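Local coordinates for DUF1987 domain-containing protein (Pseudomonas aeruginosa, PDB 6K4F) that probably acts as the regulatory phosphoprotein of the SiaABC threonine phosphorylation pathway, which controls biofilm formation in response to carbon availability, at residues A[24-29]-A[59-64]; A[94-99]-A[120-125]; A[19-24]-A[49-54]; A[4-9]-A[42-47]. All coordinates share one frame; numbering follows the deposited sequence.

Interaction 1: residues A[24-29]-A[59-64]; sequences GRLSMQ and LELDLR
Arg-25 and Glu-60 sit beside each other on neighbouring parallel strands, their side chains rising the same way from the sheet. Start at Arg-25 CB, which lies 4.1 Å from Glu-60 O. CG stands anti to the carbonyl carbon (chi1 -88°), and the chain then runs extended to NE, which is still 3.8 Å from Glu-60 OE1. At the tip OE1 comes over one face of the guanidinium: Arg-25 CZ is 3.0 Å from Glu-60 OE1, and Arg-25 NH2 closes the salt bridge to it at 2.6 Å. The carboxylate and guanidinium planes are turned 56° apart, so this is no flat two-pronged pairing. The same OE1 takes a second salt bridge from Arg-96, and OE2 accepts from Ser-94, both on strand 93-99.

Backbone bonds join the two parallel strands, which helix 37-53 connects as a beta-alpha-beta crossover. Five of them link residues 24-29 to 59-64, among them Leu-26 N to Glu-60 O at 2.8 Å. Leu-26 and Met-28 share the other face with Leu-61 and Leu-63; Met-28 CG packs 3.7 Å from Leu-63 CD2. Farther up the polar face, a water accepts from Gln-29 NE2, which also hydrogen-bonds Gln-18 OE1 on strand 16-20, and donates to Asp-62 O, while Arg-64 reaches back to Asp-62 within its own strand.

The strand pair therefore has two chemistries: an oily side under helices 37-53 and 70-88, and a charged side where Glu-60, gripped by two arginines, is likely to stay ionised.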
# COMPACT_ATOMS: atom_id res chain seq x y z
N GLY A 24 -6.27 -4.00 -11.06
CA GLY A 24 -5.59 -4.63 -9.95
C GLY A 24 -4.41 -3.80 -9.50
O GLY A 24 -3.27 -4.29 -9.44
N ARG A 25 -4.66 -2.53 -9.21
CA ARG A 25 -3.63 -1.58 -8.81
C ARG A 25 -4.10 -0.82 -7.60
O ARG A 25 -5.21 -0.27 -7.60
CB ARG A 25 -3.30 -0.59 -9.93
CG ARG A 25 -2.25 -1.09 -10.87
CD ARG A 25 -1.78 0.00 -11.84
NE ARG A 25 -0.47 -0.28 -12.45
CZ ARG A 25 -0.10 -1.43 -13.02
NH1 ARG A 25 -0.92 -2.46 -13.11
NH2 ARG A 25 1.12 -1.53 -13.52
N LEU A 26 -3.26 -0.76 -6.57
CA LEU A 26 -3.51 0.11 -5.43
C LEU A 26 -2.39 1.14 -5.38
O LEU A 26 -1.21 0.78 -5.27
CB LEU A 26 -3.60 -0.70 -4.14
CG LEU A 26 -3.81 0.13 -2.87
CD1 LEU A 26 -5.15 0.87 -2.97
CD2 LEU A 26 -3.79 -0.78 -1.66
N SER A 27 -2.76 2.41 -5.47
CA SER A 27 -1.82 3.53 -5.53
C SER A 27 -2.06 4.47 -4.36
O SER A 27 -3.21 4.70 -3.97
CB SER A 27 -1.98 4.31 -6.85
OG SER A 27 -1.78 3.45 -7.97
N MET A 28 -0.97 5.03 -3.81
CA MET A 28 -1.05 6.04 -2.76
C MET A 28 -0.00 7.13 -2.96
O MET A 28 1.15 6.82 -3.25
CB MET A 28 -0.85 5.45 -1.37
CG MET A 28 -1.63 4.22 -1.12
SD MET A 28 -1.39 3.71 0.59
CE MET A 28 -2.01 2.04 0.48
N GLN A 29 -0.39 8.38 -2.71
CA GLN A 29 0.51 9.51 -2.86
C GLN A 29 0.31 10.48 -1.71
O GLN A 29 -0.83 10.82 -1.39
CB GLN A 29 0.27 10.25 -4.19
CG GLN A 29 0.20 9.36 -5.41
CD GLN A 29 -1.21 8.87 -5.71
OE1 GLN A 29 -2.19 9.58 -5.49
NE2 GLN A 29 -1.31 7.66 -6.25
N LEU A 59 -2.22 -8.31 -7.97
CA LEU A 59 -2.37 -7.00 -7.32
C LEU A 59 -1.02 -6.31 -7.29
O LEU A 59 -0.01 -6.92 -6.89
CB LEU A 59 -2.94 -7.15 -5.91
CG LEU A 59 -3.20 -5.84 -5.14
CD1 LEU A 59 -4.13 -4.91 -5.92
CD2 LEU A 59 -3.75 -6.10 -3.74
N GLU A 60 -0.98 -5.06 -7.73
CA GLU A 60 0.23 -4.25 -7.75
C GLU A 60 0.03 -3.03 -6.87
O GLU A 60 -1.00 -2.35 -6.97
CB GLU A 60 0.56 -3.78 -9.17
CG GLU A 60 1.24 -4.79 -10.05
CD GLU A 60 2.25 -4.13 -10.96
OE1 GLU A 60 1.90 -3.13 -11.61
OE2 GLU A 60 3.41 -4.61 -11.02
N LEU A 61 1.01 -2.73 -6.01
CA LEU A 61 0.98 -1.50 -5.22
C LEU A 61 1.97 -0.50 -5.80
O LEU A 61 3.14 -0.85 -6.04
CB LEU A 61 1.32 -1.77 -3.74
CG LEU A 61 0.10 -1.90 -2.83
CD1 LEU A 61 -0.63 -3.17 -3.18
CD2 LEU A 61 0.53 -1.92 -1.37
N ASP A 62 1.52 0.74 -6.02
CA ASP A 62 2.40 1.82 -6.48
C ASP A 62 2.35 2.96 -5.47
O ASP A 62 1.35 3.70 -5.41
CB ASP A 62 2.01 2.30 -7.87
CG ASP A 62 3.12 3.11 -8.52
OD1 ASP A 62 4.05 2.50 -9.09
OD2 ASP A 62 3.07 4.36 -8.43
N LEU A 63 3.42 3.12 -4.71
CA LEU A 63 3.44 4.02 -3.57
C LEU A 63 4.34 5.22 -3.82
O LEU A 63 5.49 5.08 -4.26
CB LEU A 63 3.88 3.28 -2.31
CG LEU A 63 3.05 2.05 -1.94
CD1 LEU A 63 3.57 1.44 -0.63
CD2 LEU A 63 1.56 2.40 -1.82
N ARG A 64 3.80 6.41 -3.56
CA ARG A 64 4.53 7.67 -3.57
C ARG A 64 4.29 8.38 -2.26
O ARG A 64 3.87 9.54 -2.21
CB ARG A 64 4.13 8.55 -4.75
CG ARG A 64 4.36 7.87 -6.09
CD ARG A 64 3.92 8.74 -7.24
NE ARG A 64 4.81 8.56 -8.39
CZ ARG A 64 4.60 7.69 -9.36
NH1 ARG A 64 3.53 6.90 -9.34
NH2 ARG A 64 5.47 7.60 -10.36
O HOH W 1 1.25 6.35 -6.78

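Interaction 2: residues A[94-99]-A[120-125]; sequences SLRWHY and PFAIQA
Leu-95 and Phe-121 meet in a CH-pi contact. The methyl CD2 of Leu-95 stands over the centre of the Phe-121 ring, 3.6 Å from its centroid and only 11° off the ring normal. Leu-95 CG is anti to the backbone N (chi1 -176°), and the two side chains lie alongside each other, pointing the same way. Phe-121 also touches Trp-97, whose CE3 is 4.0 Å from Phe-121 CZ in an oblique approach.

Hydrogen bonds run in the parallel pattern, five in all, passing from Leu-95 N to Pro-120 O at one end to Tyr-99 N and Gln-124 O at the other. The shortest joins Trp-97 N to Ala-122 O at 2.7 Å. Strand 121-125 is an outermost strand of the mixed sheet, and helix 108-115, which lies between the two strands in sequence, makes this another beta-alpha-beta crossover. That helix covers the side with Phe-121, Trp-97 and Ile-123.

Other apolar contacts gather round Tyr-99. Its CG takes the position between the backbone N and the carbonyl carbon (chi1 76°), and the ring then lies across the neighbouring strand: Tyr-99 CE1 meets Ile-123 CG2 at 3.7 Å, and Tyr-99 CZ meets Ala-125 CB at 3.8 Å.

The other face carries Arg-96, His-98 and Gln-124 together with Ala-122. Arg-96 CG lies 4.2 Å from Ala-122 CB, but besides its bridge to Glu-60 the guanidinium pairs through NE with Asp-62 on strand 59-68; His-98 NE2 likewise bonds to Asp-62.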
# COMPACT_ATOMS: atom_id res chain seq x y z
N SER A 94 3.05 -7.51 -6.32
CA SER A 94 4.28 -6.76 -6.51
C SER A 94 4.09 -5.33 -6.04
O SER A 94 2.97 -4.81 -6.00
CB SER A 94 4.74 -6.79 -7.97
OG SER A 94 3.77 -6.20 -8.79
N LEU A 95 5.20 -4.69 -5.67
CA LEU A 95 5.14 -3.35 -5.10
C LEU A 95 6.26 -2.49 -5.65
O LEU A 95 7.40 -2.96 -5.79
CB LEU A 95 5.20 -3.40 -3.57
CG LEU A 95 5.04 -2.10 -2.78
CD1 LEU A 95 4.40 -2.40 -1.43
CD2 LEU A 95 6.39 -1.41 -2.57
N ARG A 96 5.93 -1.24 -5.94
CA ARG A 96 6.90 -0.20 -6.27
C ARG A 96 6.79 0.91 -5.24
O ARG A 96 5.68 1.37 -4.94
CB ARG A 96 6.66 0.38 -7.67
CG ARG A 96 7.21 -0.46 -8.79
CD ARG A 96 6.71 0.04 -10.15
NE ARG A 96 5.26 -0.05 -10.24
CZ ARG A 96 4.58 -1.17 -10.46
NH1 ARG A 96 5.22 -2.32 -10.64
NH2 ARG A 96 3.25 -1.15 -10.52
N TRP A 97 7.93 1.30 -4.67
CA TRP A 97 8.03 2.35 -3.66
C TRP A 97 8.91 3.46 -4.24
O TRP A 97 10.14 3.33 -4.31
CB TRP A 97 8.59 1.81 -2.35
CG TRP A 97 8.53 2.79 -1.21
CD1 TRP A 97 9.19 3.99 -1.12
CD2 TRP A 97 7.78 2.66 0.00
NE1 TRP A 97 8.89 4.61 0.07
CE2 TRP A 97 8.02 3.81 0.78
CE3 TRP A 97 6.95 1.67 0.52
CZ2 TRP A 97 7.44 4.00 2.03
CZ3 TRP A 97 6.37 1.86 1.76
CH2 TRP A 97 6.62 3.02 2.50
N HIS A 98 8.27 4.54 -4.69
CA HIS A 98 8.96 5.66 -5.29
C HIS A 98 9.40 6.65 -4.23
O HIS A 98 8.67 6.93 -3.28
CB HIS A 98 8.07 6.38 -6.30
CG HIS A 98 7.50 5.49 -7.35
ND1 HIS A 98 8.18 5.19 -8.51
CD2 HIS A 98 6.31 4.86 -7.43
CE1 HIS A 98 7.43 4.40 -9.26
NE2 HIS A 98 6.29 4.18 -8.63
N TYR A 99 10.60 7.21 -4.41
CA TYR A 99 11.04 8.25 -3.50
C TYR A 99 11.99 9.18 -4.23
O TYR A 99 12.53 8.85 -5.29
CB TYR A 99 11.68 7.66 -2.24
CG TYR A 99 13.09 7.13 -2.45
CD1 TYR A 99 13.31 5.96 -3.16
CD2 TYR A 99 14.18 7.81 -1.93
CE1 TYR A 99 14.61 5.47 -3.36
CE2 TYR A 99 15.47 7.33 -2.11
CZ TYR A 99 15.68 6.16 -2.83
OH TYR A 99 16.98 5.69 -3.00
N PRO A 120 8.17 -9.32 -5.13
CA PRO A 120 8.94 -8.21 -5.71
C PRO A 120 8.56 -6.86 -5.10
O PRO A 120 7.39 -6.47 -5.07
CB PRO A 120 8.56 -8.26 -7.19
CG PRO A 120 8.22 -9.69 -7.43
CD PRO A 120 7.57 -10.17 -6.17
N PHE A 121 9.58 -6.12 -4.68
CA PHE A 121 9.41 -4.90 -3.88
C PHE A 121 10.53 -3.98 -4.36
O PHE A 121 11.67 -4.08 -3.90
CB PHE A 121 9.50 -5.22 -2.39
CG PHE A 121 9.12 -4.08 -1.45
CD1 PHE A 121 9.70 -2.82 -1.56
CD2 PHE A 121 8.23 -4.31 -0.40
CE1 PHE A 121 9.39 -1.81 -0.67
CE2 PHE A 121 7.90 -3.30 0.49
CZ PHE A 121 8.48 -2.05 0.36
N ALA A 122 10.20 -3.11 -5.29
CA ALA A 122 11.17 -2.25 -5.94
C ALA A 122 11.18 -0.89 -5.25
O ALA A 122 10.15 -0.21 -5.19
CB ALA A 122 10.81 -2.09 -7.42
N ILE A 123 12.34 -0.50 -4.72
CA ILE A 123 12.52 0.81 -4.13
C ILE A 123 13.26 1.65 -5.16
O ILE A 123 14.43 1.38 -5.47
CB ILE A 123 13.29 0.74 -2.81
CG1 ILE A 123 12.57 -0.20 -1.84
CG2 ILE A 123 13.46 2.13 -2.22
CD1 ILE A 123 13.35 -0.46 -0.54
N GLN A 124 12.59 2.67 -5.67
CA GLN A 124 13.01 3.31 -6.91
C GLN A 124 13.14 4.81 -6.70
O GLN A 124 12.15 5.50 -6.44
CB GLN A 124 12.01 3.00 -8.02
CG GLN A 124 11.76 1.51 -8.17
CD GLN A 124 11.60 1.09 -9.61
OE1 GLN A 124 10.65 1.48 -10.27
NE2 GLN A 124 12.54 0.28 -10.10
N ALA A 125 14.37 5.31 -6.83
CA ALA A 125 14.63 6.74 -6.79
C ALA A 125 14.25 7.37 -8.12
O ALA A 125 14.33 6.74 -9.18
CB ALA A 125 16.09 7.01 -6.46

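Interaction 3: residues A[19-24]-A[49-54]; sequences GDWQAG and ERFLAD
Phe-51 meets Trp-21 twice, with neighbouring atoms of one ring edge: CD1 points at the indole while CE1 comes 3.2 Å from the backbone O of Trp-21, which lies in the plane of the phenyl ring. Phe-51 CD1 stands 3.9 Å above the plane of the Trp-21 indole, offset toward the rim. The pair is T-shaped, with the six-membered ring of Trp-21 and the phenyl ring at 76° and centroids 5.2 Å apart. Trp-21 CG is anti to the backbone N (chi1 -175°), and the benzo end of the ring lies against the last turn of helix 37-53, CH2 being 3.4 Å from Phe-51 CA.

The chain here is the connection between antiparallel strands 16-20 and 25-29, a hairpin closed by a G1 beta bulge at Gly-24 and Arg-25. An Asx motif braces it: Asp-20 OD1 accepts from Ala-23 N at 3.1 Å, from above the carboxylate plane. Gly-24 takes a positive phi of 58°, and its CA lies 3.6 Å from Phe-51 CZ.

Asp-54 approaches the indole from the rim, OD2 being 3.4 Å from Trp-21 CH2 near the ring plane. No hydrogen bond crosses between the two segments. Beyond them, Trp-21 O accepts from Arg-57 NH2, Trp-21 N donates to Asp-5 OD1, and the indole makes a second edge-to-face pair with Trp-47.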
# COMPACT_ATOMS: atom_id res chain seq x y z
N GLY A 19 -7.72 2.70 -5.46
CA GLY A 19 -7.78 1.28 -5.72
C GLY A 19 -8.46 1.02 -7.05
O GLY A 19 -9.68 1.19 -7.16
N ASP A 20 -7.70 0.62 -8.07
CA ASP A 20 -8.25 0.35 -9.40
C ASP A 20 -8.57 -1.14 -9.48
O ASP A 20 -7.67 -1.96 -9.68
CB ASP A 20 -7.27 0.77 -10.49
CG ASP A 20 -7.90 0.79 -11.89
OD1 ASP A 20 -8.74 -0.07 -12.20
OD2 ASP A 20 -7.55 1.70 -12.67
N TRP A 21 -9.86 -1.48 -9.36
CA TRP A 21 -10.25 -2.88 -9.21
C TRP A 21 -9.90 -3.69 -10.44
O TRP A 21 -9.47 -4.85 -10.34
CB TRP A 21 -11.75 -3.00 -8.96
CG TRP A 21 -12.21 -4.39 -8.69
CD1 TRP A 21 -12.60 -5.34 -9.61
CD2 TRP A 21 -12.31 -5.01 -7.41
NE1 TRP A 21 -12.95 -6.50 -8.96
CE2 TRP A 21 -12.79 -6.32 -7.61
CE3 TRP A 21 -12.05 -4.58 -6.11
CZ2 TRP A 21 -13.00 -7.21 -6.56
CZ3 TRP A 21 -12.27 -5.46 -5.06
CH2 TRP A 21 -12.74 -6.76 -5.29
N GLN A 22 -10.11 -3.09 -11.61
CA GLN A 22 -10.01 -3.82 -12.87
C GLN A 22 -8.57 -3.96 -13.30
O GLN A 22 -8.18 -4.96 -13.93
CB GLN A 22 -10.77 -3.07 -13.92
CG GLN A 22 -12.02 -3.72 -14.31
CD GLN A 22 -12.54 -2.89 -15.37
OE1 GLN A 22 -11.72 -2.47 -16.19
NE2 GLN A 22 -13.84 -2.63 -15.42
N ALA A 23 -7.78 -2.93 -13.06
CA ALA A 23 -6.35 -2.97 -13.28
C ALA A 23 -5.62 -3.73 -12.19
O ALA A 23 -4.46 -4.10 -12.39
CB ALA A 23 -5.81 -1.55 -13.39
N GLY A 24 -6.27 -4.00 -11.06
CA GLY A 24 -5.59 -4.63 -9.95
C GLY A 24 -4.41 -3.80 -9.50
O GLY A 24 -3.27 -4.29 -9.44
N GLU A 49 -8.46 -7.00 1.07
CA GLU A 49 -9.01 -8.30 1.45
C GLU A 49 -10.03 -8.78 0.42
O GLU A 49 -9.98 -9.93 -0.04
CB GLU A 49 -9.68 -8.21 2.82
CG GLU A 49 -8.77 -8.40 4.01
CD GLU A 49 -9.48 -8.08 5.33
OE1 GLU A 49 -8.81 -8.05 6.38
OE2 GLU A 49 -10.71 -7.86 5.30
N ARG A 50 -10.97 -7.90 0.05
CA ARG A 50 -12.00 -8.28 -0.91
C ARG A 50 -11.41 -8.57 -2.28
O ARG A 50 -11.83 -9.52 -2.95
CB ARG A 50 -13.08 -7.19 -0.99
CG ARG A 50 -13.86 -7.00 0.33
CD ARG A 50 -15.03 -6.04 0.19
NE ARG A 50 -14.61 -4.63 0.26
CZ ARG A 50 -14.61 -3.84 -0.80
NH1 ARG A 50 -14.99 -4.32 -1.97
NH2 ARG A 50 -14.22 -2.58 -0.69
N PHE A 51 -10.42 -7.78 -2.71
CA PHE A 51 -9.81 -8.02 -4.01
C PHE A 51 -9.15 -9.40 -4.05
O PHE A 51 -9.23 -10.10 -5.06
CB PHE A 51 -8.78 -6.94 -4.32
CG PHE A 51 -8.13 -7.10 -5.67
CD1 PHE A 51 -8.68 -6.50 -6.79
CD2 PHE A 51 -6.98 -7.87 -5.82
CE1 PHE A 51 -8.10 -6.65 -8.04
CE2 PHE A 51 -6.39 -8.03 -7.07
CZ PHE A 51 -6.95 -7.42 -8.18
N LEU A 52 -8.50 -9.79 -2.95
CA LEU A 52 -7.85 -11.10 -2.90
C LEU A 52 -8.87 -12.22 -2.87
O LEU A 52 -8.64 -13.29 -3.45
CB LEU A 52 -6.94 -11.16 -1.67
CG LEU A 52 -5.83 -10.12 -1.69
CD1 LEU A 52 -5.10 -10.08 -0.35
CD2 LEU A 52 -4.87 -10.39 -2.84
N ALA A 53 -10.01 -11.99 -2.21
CA ALA A 53 -10.99 -13.05 -2.02
C ALA A 53 -11.84 -13.27 -3.26
O ALA A 53 -12.22 -14.41 -3.55
CB ALA A 53 -11.89 -12.72 -0.82
N ASP A 54 -12.14 -12.22 -4.01
CA ASP A 54 -13.09 -12.34 -5.11
C ASP A 54 -12.47 -12.84 -6.40
O ASP A 54 -13.21 -13.04 -7.38
CB ASP A 54 -13.78 -10.99 -5.38
CG ASP A 54 -14.43 -10.40 -4.13
OD1 ASP A 54 -14.50 -11.10 -3.10
OD2 ASP A 54 -14.86 -9.23 -4.19

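Interaction 4: residues A[4-9]-A[42-47]; sequences SDLHIP and GQVIDW
Leu-6 and Ile-8 belong to strand 6-8, which runs almost antiparallel to helix segment 42-47, at 164° with the axes 10.0 Å apart. This is a helix laid on the face of a mixed beta sheet, here against an outermost strand. Side chains bridge most of that spacing, and the hydrogen bond to Ser-4 O is the one across it.

Leu-6 carries most of the contact. Its CB sits over the five-membered ring of Trp-47, 3.9 Å from the centroid and 13° off the normal, a CH-pi contact displaced toward the rim. Leu-6 CG is anti to the backbone N; from it, CD2 touches Val-44 CG2 at 4.0 Å, and these two side chains cross at about a right angle. Leu-6 CD1 lies 4.1 Å from Gln-43 O. Leu-6 and Val-44 also both touch Ile-17 of the adjacent strand 16-20 and Leu-26 of strand 25-29.

Ile-8 meets Gln-43 tip to tip. The methyl CD1 of Ile-8 is 3.7 Å from Gln-43 NE2, with CD and OE1 of the same amide almost as close. The polar end of Gln-43 is tied back to its own helix, NE2 donating to Leu-40 O.

Trp-47 thus has Leu-6 CB over one face and Ser-4 O, from the loop before the strand, at its edge. The indole NE1 of Trp-47 donates to Ser-4 O at 3.1 Å with an N-H...O angle of 165°, the oxygen lying in the ring plane and the donor in the plane of the carbonyl.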
# COMPACT_ATOMS: atom_id res chain seq x y z
N SER A 4 -16.23 -2.16 -6.99
CA SER A 4 -16.02 -0.72 -7.06
C SER A 4 -14.56 -0.38 -6.82
O SER A 4 -13.84 -1.08 -6.10
CB SER A 4 -16.87 0.00 -6.02
OG SER A 4 -16.37 -0.25 -4.71
N ASP A 5 -14.14 0.74 -7.39
CA ASP A 5 -12.82 1.27 -7.07
C ASP A 5 -12.83 1.89 -5.68
O ASP A 5 -13.87 2.27 -5.13
CB ASP A 5 -12.41 2.35 -8.08
CG ASP A 5 -12.15 1.79 -9.45
OD1 ASP A 5 -11.97 0.56 -9.58
OD2 ASP A 5 -12.14 2.59 -10.40
N LEU A 6 -11.64 1.99 -5.12
CA LEU A 6 -11.40 2.76 -3.91
C LEU A 6 -10.86 4.12 -4.32
O LEU A 6 -9.95 4.21 -5.16
CB LEU A 6 -10.40 2.00 -3.03
CG LEU A 6 -9.85 2.55 -1.71
CD1 LEU A 6 -10.86 2.42 -0.60
CD2 LEU A 6 -8.61 1.76 -1.36
N HIS A 7 -11.41 5.18 -3.75
CA HIS A 7 -10.98 6.52 -4.15
C HIS A 7 -11.05 7.44 -2.94
O HIS A 7 -12.12 7.97 -2.60
CB HIS A 7 -11.81 7.05 -5.30
CG HIS A 7 -11.28 8.34 -5.85
ND1 HIS A 7 -11.70 9.57 -5.41
CD2 HIS A 7 -10.31 8.58 -6.77
CE1 HIS A 7 -11.04 10.52 -6.05
NE2 HIS A 7 -10.19 9.94 -6.88
N ILE A 8 -9.91 7.66 -2.30
CA ILE A 8 -9.80 8.51 -1.12
C ILE A 8 -9.06 9.78 -1.54
O ILE A 8 -7.86 9.71 -1.87
CB ILE A 8 -9.05 7.80 0.02
CG1 ILE A 8 -9.56 6.37 0.16
CG2 ILE A 8 -9.16 8.59 1.33
CD1 ILE A 8 -11.03 6.29 0.50
N PRO A 9 -9.71 10.94 -1.56
CA PRO A 9 -9.03 12.18 -1.92
C PRO A 9 -7.95 12.55 -0.91
O PRO A 9 -8.15 12.42 0.30
CB PRO A 9 -10.15 13.23 -1.91
CG PRO A 9 -11.40 12.44 -2.02
CD PRO A 9 -11.15 11.15 -1.32
N GLY A 42 -8.62 1.49 7.39
CA GLY A 42 -9.42 0.30 7.58
C GLY A 42 -10.12 -0.10 6.30
O GLY A 42 -10.13 -1.28 5.92
N GLN A 43 -10.68 0.88 5.59
CA GLN A 43 -11.35 0.62 4.33
C GLN A 43 -10.37 0.17 3.24
O GLN A 43 -10.78 -0.52 2.30
CB GLN A 43 -12.10 1.86 3.88
CG GLN A 43 -11.18 3.03 3.58
CD GLN A 43 -11.85 4.39 3.64
OE1 GLN A 43 -13.03 4.55 3.23
NE2 GLN A 43 -11.10 5.40 4.11
N VAL A 44 -9.10 0.57 3.34
CA VAL A 44 -8.09 0.13 2.37
C VAL A 44 -7.75 -1.33 2.60
O VAL A 44 -7.67 -2.13 1.66
CB VAL A 44 -6.84 1.02 2.45
CG1 VAL A 44 -5.80 0.59 1.38
CG2 VAL A 44 -7.22 2.48 2.34
N ILE A 45 -7.51 -1.69 3.86
CA ILE A 45 -7.30 -3.08 4.22
C ILE A 45 -8.47 -3.92 3.72
O ILE A 45 -8.30 -4.98 3.10
CB ILE A 45 -7.12 -3.21 5.74
CG1 ILE A 45 -5.82 -2.51 6.16
CG2 ILE A 45 -7.12 -4.67 6.17
CD1 ILE A 45 -5.63 -2.39 7.67
N ASP A 46 -9.69 -3.44 3.98
CA ASP A 46 -10.89 -4.15 3.55
C ASP A 46 -10.90 -4.34 2.04
O ASP A 46 -11.19 -5.43 1.54
CB ASP A 46 -12.13 -3.37 4.01
CG ASP A 46 -13.40 -4.19 3.94
OD1 ASP A 46 -13.99 -4.28 2.83
OD2 ASP A 46 -13.82 -4.73 4.99
N TRP A 47 -10.59 -3.28 1.28
CA TRP A 47 -10.60 -3.37 -0.17
C TRP A 47 -9.59 -4.41 -0.66
O TRP A 47 -9.88 -5.21 -1.55
CB TRP A 47 -10.32 -2.00 -0.78
CG TRP A 47 -10.49 -1.91 -2.28
CD1 TRP A 47 -11.62 -1.57 -2.95
CD2 TRP A 47 -9.48 -2.15 -3.27
NE1 TRP A 47 -11.38 -1.58 -4.31
CE2 TRP A 47 -10.08 -1.93 -4.53
CE3 TRP A 47 -8.14 -2.53 -3.21
CZ2 TRP A 47 -9.38 -2.09 -5.73
CZ3 TRP A 47 -7.44 -2.68 -4.40
CH2 TRP A 47 -8.05 -2.46 -5.64

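Overall arrangement
All four contacts serve one mixed sheet and the helices packed on it. Interactions 1 and 2 are strand pairs in its parallel part, tied by backbone bonds; they adjoin through strands 59-68 and 93-99, whose polar faces share a charge network and whose apolar faces lie under helices. All are partly buried: interaction 1 is the most central, about 6 Å from the chain's centre, the centres of the other three 11 to 13 Å out. Interactions 3 and 4 both use helix 37-53 and rely on aromatic and aliphatic side chains, with one hydrogen bond in interaction 4 and none in interaction 3. They touch each other, yet interaction 4 lies about 21 Å from interaction 2, centre to centre.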